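Local coordinates for protein Amuc_1102 (Akkermansia muciniphila, PDB 7DSZ) that is of unknown function but adopts an immunoglobulin-like fold related to archaeal type IV pilus proteins, consistent with a role in pilus assembly or structure, at residues S118-I123 and G131-Y136; N84-R89 and S173-L178. One frame throughout, in Å; residues are numbered along the deposited sequence.

Contact 1. Residues S118-I123 and G131-Y136; sequences SSVKRI and GKWVKY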
ATOM      1  N   SER C 118      -9.880  14.945  -5.744  1.00 18.88           N
ATOM      2  CA  SER C 118      -9.218  16.250  -5.688  1.00 19.67           C
ATOM      3  C   SER C 118      -8.467  16.557  -6.978  1.00 21.77           C
ATOM      4  O   SER C 118      -8.427  17.716  -7.406  1.00 19.86           O
ATOM      5  CB  SER C 118      -8.291  16.323  -4.466  1.00 20.09           C
ATOM      6  OG  SER C 118      -7.158  15.477  -4.591  1.00 20.37           O
ATOM      7  N   SER C 119      -7.898  15.541  -7.638  1.00 16.51           N
ATOM      8  CA  SER C 119      -7.314  15.768  -8.956  1.00 16.05           C
ATOM      9  C   SER C 119      -8.380  16.234  -9.949  1.00 20.50           C
ATOM     10  O   SER C 119      -8.144  17.158 -10.737  1.00 18.93           O
ATOM     11  CB  SER C 119      -6.628  14.496  -9.467  1.00 18.95           C
ATOM     12  OG  SER C 119      -5.346  14.301  -8.887  1.00 18.84           O
ATOM     13  N   VAL C 120      -9.560  15.604  -9.929  1.00 19.89           N
ATOM     14  CA  VAL C 120     -10.618  15.979 -10.875  1.00 20.09           C
ATOM     15  C   VAL C 120     -11.112  17.394 -10.595  1.00 20.09           C
ATOM     16  O   VAL C 120     -11.293  18.200 -11.520  1.00 22.11           O
ATOM     17  CB  VAL C 120     -11.771  14.963 -10.829  1.00 20.27           C
ATOM     18  CG1 VAL C 120     -12.951  15.439 -11.688  1.00 23.05           C
ATOM     19  CG2 VAL C 120     -11.271  13.592 -11.277  1.00 17.87           C
ATOM     20  N   LYS C 121     -11.335  17.714  -9.323  1.00 19.24           N
ATOM     21  CA  LYS C 121     -11.824  19.046  -8.976  1.00 22.70           C
ATOM     22  C   LYS C 121     -10.787  20.109  -9.310  1.00 26.62           C
ATOM     23  O   LYS C 121     -11.133  21.191  -9.803  1.00 23.79           O
ATOM     24  CB  LYS C 121     -12.202  19.105  -7.495  1.00 24.51           C
ATOM     25  CG  LYS C 121     -12.714  20.492  -7.067  1.00 29.56           C
ATOM     26  CD  LYS C 121     -13.337  20.478  -5.681  1.00 30.48           C
ATOM     27  CE  LYS C 121     -13.976  21.837  -5.383  1.00 45.77           C
ATOM     28  NZ  LYS C 121     -14.340  21.983  -3.950  1.00 47.39           N
ATOM     29  N   ARG C 122      -9.510  19.818  -9.051  1.00 20.69           N
ATOM     30  CA  ARG C 122      -8.444  20.756  -9.401  1.00 21.27           C
ATOM     31  C   ARG C 122      -8.384  20.997 -10.906  1.00 27.04           C
ATOM     32  O   ARG C 122      -8.211  22.141 -11.356  1.00 22.70           O
ATOM     33  CB  ARG C 122      -7.104  20.230  -8.896  1.00 20.11           C
ATOM     34  CG  ARG C 122      -5.947  21.206  -9.105  1.00 21.22           C
ATOM     35  CD  ARG C 122      -4.664  20.695  -8.502  1.00 19.02           C
ATOM     36  NE  ARG C 122      -3.614  21.694  -8.679  1.00 21.33           N
ATOM     37  CZ  ARG C 122      -2.314  21.433  -8.653  1.00 26.64           C
ATOM     38  NH1 ARG C 122      -1.887  20.196  -8.414  1.00 21.13           N
ATOM     39  NH2 ARG C 122      -1.438  22.411  -8.865  1.00 28.25           N
ATOM     40  N   ILE C 123      -8.525  19.936 -11.704  1.00 21.73           N
ATOM     41  CA  ILE C 123      -8.429  20.078 -13.160  1.00 22.79           C
ATOM     42  C   ILE C 123      -9.621  20.855 -13.706  1.00 25.05           C
ATOM     43  O   ILE C 123      -9.466  21.743 -14.554  1.00 27.02           O
ATOM     44  CB  ILE C 123      -8.313  18.697 -13.836  1.00 21.31           C
ATOM     45  CG1 ILE C 123      -6.950  18.063 -13.548  1.00 20.15           C
ATOM     46  CG2 ILE C 123      -8.506  18.832 -15.365  1.00 23.62           C
ATOM     47  CD1 ILE C 123      -6.892  16.552 -13.917  1.00 21.06           C
ATOM     48  N   GLY C 131     -17.451  19.198 -18.524  1.00 47.99           N
ATOM     49  CA  GLY C 131     -16.894  19.347 -19.851  1.00 49.42           C
ATOM     50  C   GLY C 131     -16.114  18.125 -20.308  1.00 48.99           C
ATOM     51  O   GLY C 131     -16.072  17.075 -19.655  1.00 43.37           O
ATOM     52  N   LYS C 132     -15.505  18.273 -21.485  1.00 46.87           N
ATOM     53  CA  LYS C 132     -14.564  17.282 -22.003  1.00 43.66           C
ATOM     54  C   LYS C 132     -13.167  17.641 -21.507  1.00 40.96           C
ATOM     55  O   LYS C 132     -12.309  18.136 -22.244  1.00 41.40           O
ATOM     56  CB  LYS C 132     -14.618  17.222 -23.525  1.00 53.14           C
ATOM     57  CG  LYS C 132     -15.862  16.549 -24.067  1.00 59.49           C
ATOM     58  CD  LYS C 132     -15.963  15.105 -23.603  1.00 60.81           C
ATOM     59  CE  LYS C 132     -17.416  14.714 -23.415  1.00 61.49           C
ATOM     60  NZ  LYS C 132     -18.275  15.306 -24.479  1.00 58.82           N
ATOM     61  N   TRP C 133     -12.954  17.393 -20.215  1.00 32.55           N
ATOM     62  CA  TRP C 133     -11.694  17.799 -19.618  1.00 26.34           C
ATOM     63  C   TRP C 133     -10.544  16.870 -19.973  1.00 22.19           C
ATOM     64  O   TRP C 133      -9.386  17.252 -19.799  1.00 25.46           O
ATOM     65  CB  TRP C 133     -11.843  17.916 -18.099  1.00 30.71           C
ATOM     66  CG  TRP C 133     -12.350  16.691 -17.376  1.00 26.21           C
ATOM     67  CD1 TRP C 133     -13.656  16.359 -17.126  1.00 28.69           C
ATOM     68  CD2 TRP C 133     -11.551  15.678 -16.746  1.00 21.81           C
ATOM     69  NE1 TRP C 133     -13.716  15.190 -16.393  1.00 28.14           N
ATOM     70  CE2 TRP C 133     -12.437  14.754 -16.148  1.00 27.97           C
ATOM     71  CE3 TRP C 133     -10.173  15.465 -16.630  1.00 23.58           C
ATOM     72  CZ2 TRP C 133     -11.986  13.626 -15.446  1.00 22.81           C
ATOM     73  CZ3 TRP C 133      -9.726  14.351 -15.940  1.00 21.63           C
ATOM     74  CH2 TRP C 133     -10.631  13.435 -15.368  1.00 21.30           C
ATOM     75  N   VAL C 134     -10.825  15.676 -20.483  1.00 25.42           N
ATOM     76  CA  VAL C 134      -9.781  14.786 -20.979  1.00 23.64           C
ATOM     77  C   VAL C 134      -9.536  15.127 -22.446  1.00 24.05           C
ATOM     78  O   VAL C 134     -10.382  14.857 -23.301  1.00 28.51           O
ATOM     79  CB  VAL C 134     -10.174  13.313 -20.816  1.00 24.15           C
ATOM     80  CG1 VAL C 134      -9.035  12.420 -21.294  1.00 26.91           C
ATOM     81  CG2 VAL C 134     -10.546  13.009 -19.366  1.00 24.53           C
ATOM     82  N   LYS C 135      -8.369  15.690 -22.747  1.00 24.52           N
ATOM     83  CA  LYS C 135      -8.080  16.145 -24.103  1.00 27.67           C
ATOM     84  C   LYS C 135      -7.531  15.032 -24.986  1.00 31.44           C
ATOM     85  O   LYS C 135      -7.980  14.865 -26.124  1.00 28.97           O
ATOM     86  CB  LYS C 135      -7.102  17.323 -24.058  1.00 28.59           C
ATOM     87  CG  LYS C 135      -7.693  18.554 -23.379  1.00 35.53           C
ATOM     88  CD  LYS C 135      -9.129  18.795 -23.844  1.00 34.00           C
ATOM     89  CE  LYS C 135      -9.704  20.047 -23.197  1.00 37.71           C
ATOM     90  NZ  LYS C 135     -11.143  20.242 -23.513  1.00 43.39           N
ATOM     91  N   TYR C 136      -6.564  14.269 -24.482  1.00 24.51           N
ATOM     92  CA  TYR C 136      -6.002  13.138 -25.208  1.00 23.03           C
ATOM     93  C   TYR C 136      -5.884  11.931 -24.287  1.00 26.25           C
ATOM     94  O   TYR C 136      -5.698  12.077 -23.074  1.00 23.79           O
ATOM     95  CB  TYR C 136      -4.629  13.454 -25.747  1.00 23.17           C
ATOM     96  CG  TYR C 136      -4.593  14.672 -26.641  1.00 32.09           C
ATOM     97  CD1 TYR C 136      -5.222  14.660 -27.870  1.00 36.49           C
ATOM     98  CD2 TYR C 136      -3.938  15.830 -26.247  1.00 39.07           C
ATOM     99  CE1 TYR C 136      -5.195  15.762 -28.702  1.00 42.47           C
ATOM    100  CE2 TYR C 136      -3.902  16.948 -27.078  1.00 41.87           C
ATOM    101  CZ  TYR C 136      -4.535  16.899 -28.302  1.00 38.72           C
ATOM    102  OH  TYR C 136      -4.518  17.987 -29.137  1.00 43.07           O
TER

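Contact 2. Residues N84-R89 and S173-L178; sequences NPDRSR and SYYPLL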
ATOM      1  N   ASN C  84      -3.702  22.280 -18.229  1.00 29.26           N
ATOM      2  CA  ASN C  84      -3.171  22.741 -16.950  1.00 33.55           C
ATOM      3  C   ASN C  84      -4.108  23.807 -16.399  1.00 37.12           C
ATOM      4  O   ASN C  84      -4.221  24.893 -16.984  1.00 35.22           O
ATOM      5  CB  ASN C  84      -1.752  23.297 -17.098  1.00 31.30           C
ATOM      6  CG  ASN C  84      -1.099  23.587 -15.757  1.00 30.65           C
ATOM      7  OD1 ASN C  84      -1.775  23.681 -14.739  1.00 29.38           O
ATOM      8  ND2 ASN C  84       0.222  23.726 -15.753  1.00 29.96           N
ATOM      9  N   PRO C  85      -4.805  23.538 -15.291  1.00 31.98           N
ATOM     10  CA  PRO C  85      -5.740  24.541 -14.764  1.00 27.29           C
ATOM     11  C   PRO C  85      -5.047  25.760 -14.193  1.00 29.86           C
ATOM     12  O   PRO C  85      -5.715  26.775 -13.969  1.00 36.31           O
ATOM     13  CB  PRO C  85      -6.509  23.774 -13.680  1.00 27.18           C
ATOM     14  CG  PRO C  85      -5.543  22.709 -13.226  1.00 24.41           C
ATOM     15  CD  PRO C  85      -4.755  22.321 -14.452  1.00 25.72           C
ATOM     16  N   ASP C  86      -3.740  25.684 -13.930  1.00 30.00           N
ATOM     17  CA  ASP C  86      -2.977  26.813 -13.412  1.00 30.81           C
ATOM     18  C   ASP C  86      -2.300  27.630 -14.498  1.00 44.01           C
ATOM     19  O   ASP C  86      -1.954  28.792 -14.250  1.00 41.22           O
ATOM     20  CB  ASP C  86      -1.896  26.337 -12.443  1.00 28.67           C
ATOM     21  CG  ASP C  86      -2.463  25.859 -11.134  1.00 33.09           C
ATOM     22  OD1 ASP C  86      -3.505  26.397 -10.712  1.00 31.96           O
ATOM     23  OD2 ASP C  86      -1.869  24.934 -10.536  1.00 37.40           O
ATOM     24  N   ARG C  87      -2.066  27.037 -15.686  1.00 39.13           N
ATOM     25  CA  ARG C  87      -1.438  27.722 -16.830  1.00 42.74           C
ATOM     26  C   ARG C  87      -2.137  27.192 -18.078  1.00 40.28           C
ATOM     27  O   ARG C  87      -1.653  26.268 -18.741  1.00 51.51           O
ATOM     28  CB  ARG C  87       0.070  27.478 -16.888  1.00 44.30           C
ATOM     29  CG  ARG C  87       0.819  27.796 -15.605  1.00 46.16           C
ATOM     30  CD  ARG C  87       2.097  26.985 -15.514  1.00 50.52           C
ATOM     31  NE  ARG C  87       3.011  27.262 -16.621  1.00 64.12           N
ATOM     32  CZ  ARG C  87       4.121  27.983 -16.509  1.00 63.09           C
ATOM     33  NH1 ARG C  87       4.458  28.498 -15.335  1.00 66.75           N
ATOM     34  NH2 ARG C  87       4.899  28.184 -17.564  1.00 68.49           N
ATOM     35  N   SER C  88      -3.287  27.782 -18.397  1.00 42.70           N
ATOM     36  CA  SER C  88      -4.161  27.253 -19.440  1.00 54.57           C
ATOM     37  C   SER C  88      -3.528  27.266 -20.828  1.00 57.06           C
ATOM     38  O   SER C  88      -4.112  26.705 -21.762  1.00 54.22           O
ATOM     39  CB  SER C  88      -5.466  28.044 -19.461  1.00 59.95           C
ATOM     40  OG  SER C  88      -5.194  29.434 -19.487  1.00 64.78           O
ATOM     41  N   ARG C  89      -2.359  27.886 -20.988  1.00 50.49           N
ATOM     42  CA  ARG C  89      -1.660  27.839 -22.262  1.00 52.80           C
ATOM     43  C   ARG C  89      -1.052  26.469 -22.554  1.00 57.28           C
ATOM     44  O   ARG C  89      -0.625  26.228 -23.688  1.00 49.44           O
ATOM     45  CB  ARG C  89      -0.577  28.925 -22.284  1.00 64.98           C
ATOM     46  CG  ARG C  89      -0.406  29.625 -23.630  1.00 66.32           C
ATOM     47  CD  ARG C  89      -0.069  31.119 -23.482  1.00 73.26           C
ATOM     48  NE  ARG C  89       0.242  31.509 -22.105  1.00 79.72           N
ATOM     49  CZ  ARG C  89       0.755  32.689 -21.756  1.00 81.54           C
ATOM     50  NH1 ARG C  89       1.025  33.600 -22.682  1.00 75.73           N
ATOM     51  NH2 ARG C  89       1.005  32.957 -20.478  1.00 77.15           N
ATOM     52  N   SER C 173       4.410  14.437 -12.393  1.00 27.13           N
ATOM     53  CA  SER C 173       4.026  13.380 -11.470  1.00 27.43           C
ATOM     54  C   SER C 173       2.977  13.842 -10.474  1.00 29.01           C
ATOM     55  O   SER C 173       2.450  13.021  -9.711  1.00 25.84           O
ATOM     56  CB  SER C 173       5.258  12.845 -10.733  1.00 37.56           C
ATOM     57  OG  SER C 173       6.049  12.060 -11.612  1.00 43.16           O
ATOM     58  N   TYR C 174       2.664  15.133 -10.461  1.00 26.48           N
ATOM     59  CA  TYR C 174       1.521  15.611  -9.709  1.00 21.04           C
ATOM     60  C   TYR C 174       0.253  15.216 -10.456  1.00 22.20           C
ATOM     61  O   TYR C 174       0.307  14.667 -11.561  1.00 24.37           O
ATOM     62  CB  TYR C 174       1.653  17.117  -9.488  1.00 25.43           C
ATOM     63  CG  TYR C 174       2.819  17.440  -8.579  1.00 26.39           C
ATOM     64  CD1 TYR C 174       2.938  16.817  -7.341  1.00 25.69           C
ATOM     65  CD2 TYR C 174       3.813  18.335  -8.967  1.00 30.41           C
ATOM     66  CE1 TYR C 174       3.999  17.093  -6.503  1.00 27.72           C
ATOM     67  CE2 TYR C 174       4.882  18.613  -8.131  1.00 29.44           C
ATOM     68  CZ  TYR C 174       4.966  17.984  -6.901  1.00 32.99           C
ATOM     69  OH  TYR C 174       6.011  18.239  -6.045  1.00 40.10           O
ATOM     70  N   TYR C 175      -0.907  15.499  -9.873  1.00 19.00           N
ATOM     71  CA  TYR C 175      -2.163  14.917 -10.340  1.00 19.47           C
ATOM     72  C   TYR C 175      -1.970  13.417 -10.581  1.00 24.05           C
ATOM     73  O   TYR C 175      -2.113  12.942 -11.713  1.00 19.25           O
ATOM     74  CB  TYR C 175      -2.660  15.581 -11.615  1.00 21.48           C
ATOM     75  CG  TYR C 175      -2.794  17.077 -11.595  1.00 22.83           C
ATOM     76  CD1 TYR C 175      -1.681  17.904 -11.756  1.00 23.47           C
ATOM     77  CD2 TYR C 175      -4.039  17.660 -11.496  1.00 18.44           C
ATOM     78  CE1 TYR C 175      -1.813  19.285 -11.771  1.00 23.42           C
ATOM     79  CE2 TYR C 175      -4.186  19.032 -11.521  1.00 21.33           C
ATOM     80  CZ  TYR C 175      -3.072  19.833 -11.650  1.00 22.08           C
ATOM     81  OH  TYR C 175      -3.232  21.199 -11.672  1.00 24.64           O
ATOM     82  N   PRO C 176      -1.580  12.661  -9.560  1.00 21.02           N
ATOM     83  CA  PRO C 176      -1.071  11.309  -9.820  1.00 21.43           C
ATOM     84  C   PRO C 176      -2.164  10.360 -10.301  1.00 18.93           C
ATOM     85  O   PRO C 176      -3.257  10.287  -9.730  1.00 16.90           O
ATOM     86  CB  PRO C 176      -0.495  10.871  -8.464  1.00 23.21           C
ATOM     87  CG  PRO C 176      -1.117  11.766  -7.453  1.00 26.74           C
ATOM     88  CD  PRO C 176      -1.475  13.050  -8.139  1.00 18.97           C
ATOM     89  N   LEU C 177      -1.852   9.656 -11.380  1.00 18.58           N
ATOM     90  CA  LEU C 177      -2.663   8.538 -11.825  1.00 19.26           C
ATOM     91  C   LEU C 177      -2.418   7.366 -10.898  1.00 20.05           C
ATOM     92  O   LEU C 177      -1.271   7.070 -10.555  1.00 21.57           O
ATOM     93  CB  LEU C 177      -2.281   8.149 -13.245  1.00 20.54           C
ATOM     94  CG  LEU C 177      -2.913   8.984 -14.346  1.00 23.51           C
ATOM     95  CD1 LEU C 177      -2.312   8.561 -15.686  1.00 22.35           C
ATOM     96  CD2 LEU C 177      -4.421   8.771 -14.302  1.00 21.04           C
ATOM     97  N   LEU C 178      -3.491   6.694 -10.494  1.00 17.34           N
ATOM     98  CA  LEU C 178      -3.396   5.643  -9.500  1.00 16.51           C
ATOM     99  C   LEU C 178      -3.835   4.320 -10.108  1.00 18.95           C
ATOM    100  O   LEU C 178      -4.725   4.287 -10.957  1.00 16.71           O
ATOM    101  CB  LEU C 178      -4.277   5.963  -8.316  1.00 14.19           C
ATOM    102  CG  LEU C 178      -3.954   7.324  -7.682  1.00 18.10           C
ATOM    103  CD1 LEU C 178      -5.068   7.723  -6.719  1.00 20.48           C
ATOM    104  CD2 LEU C 178      -2.649   7.199  -6.940  1.00 22.33           C
TER
HETATM  105  O   HOH W   1      -1.213  22.802 -12.294  1.00 29.76           O

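Contact 1. Residues S118-I123 and G131-Y136
W133 meets V120 and I123 of the short helix because its CG stands between the backbone N and the carbonyl carbon (chi1 56°), with the indole turned across that first bond so that its benzene part lies against V120 and I123. On the helix, V120 puts CG1 anti to its own N and CG2 beside it (chi1 173°), and both methyls meet the indole. I123 is set the other way round: CG2 is the branch anti to N, while CG1 is beside N and carries CD1 out to the ring. Each aliphatic side chain crosses the indole at about a right angle. V120 CG2 reaches W133 CH2 at 4.1 Å, an oblique approach, while CG1 of the same valine sits over one ring face, offset toward the rim. I123 divides its touch between two neighbouring ring carbons, with CG2 4.0 Å from W133 CE3 and CD1 4.1 Å from W133 CZ3. The opposite indole face carries V134 CG2, 3.6 Å above the plane and likewise near the rim. No hydrogen bond links the two segments, so dispersion and the exclusion of water carry the contact. Just beside the tryptophan, K132 centres an inverse gamma turn, and K135 NZ donates to K132 O at 2.7 Å, bridging the bend. Further on, K135 and Y136 both face A81 in a classic beta bulge. L28, A52, F54 and V82, of strands 18-32, 50-63 and 70-83, also pack on W133. Helix 117-124 is thereby seated by two residues, three positions apart, on a buried tryptophan in the loop just ahead of strand 134-143: helix-on-sheet hydrophobic packing, consistent with closing one end of the immunoglobulin-like core.

Contact 2. Residues N84-R89 and S173-L178
P85 and Y175 make the direct packing contact between these two loops, their side chains coming from opposite directions. The pyrrolidine CG lies in close van der Waals packing 3.2 Å from Y175 OH, with P85 CD behind it at 3.4 Å from the same oxygen; the apolar pair is P85 CG with Y175 CZ, at 4.1 Å. OH and CZ are the tyrosine atoms that meet the proline, at an oblique approach, which places it on the phenol end. Replacing the pyrrolidine by an alanine removes CG and CD from beside Y175 OH and is likely to leave a gap there, with the ring end freer to shift.

The polar part runs through one water, which lies at the ring edge of Y175, in its plane. It is hydrogen-bonded to Y175 OH (2.7 Å), N84 OD1 (2.7 Å) and D86 OD2 (2.8 Å). With CG beside the backbone N (chi1 -53°), Y175 extends its phenol to this water.

Within the first loop, D86 N donates to N84 OD1 at 2.9 Å from above the carbonyl plane, forming an Asx turn. N84 ND2 bonds Q90 OE1 of its own chain and T12 O of the second subunit; D86 OD1 bonds S68 N of the second subunit, and D86 OD2 forms a salt bridge with R122 NH2. The chemistry implies a join whose polar half is mediated by solvent: the tyrosine is linked to the asparagine and aspartate through a bridging water rather than by direct bonds.

How the contacts relate
The two contacts lie side by side, their centres about 9 Å apart, and helix 117-124 serves both. While V120 and I123 of contact 1 pack on W133, R122 reaches into contact 2: its NH2 forms a salt bridge with D86 OD2 at 3.1 Å, and its NE packs against Y175 OH at 3.1 Å. R122 O also lies 3.3 Å from P85 CG. Along the chain, both segments of contact 1 fall between those of contact 2, so a short-range join sits within a long-range one. Both also meet the second subunit, where D72 of the second subunit gives R122 another salt bridge, coupling this corner of the fold to the assembly interface.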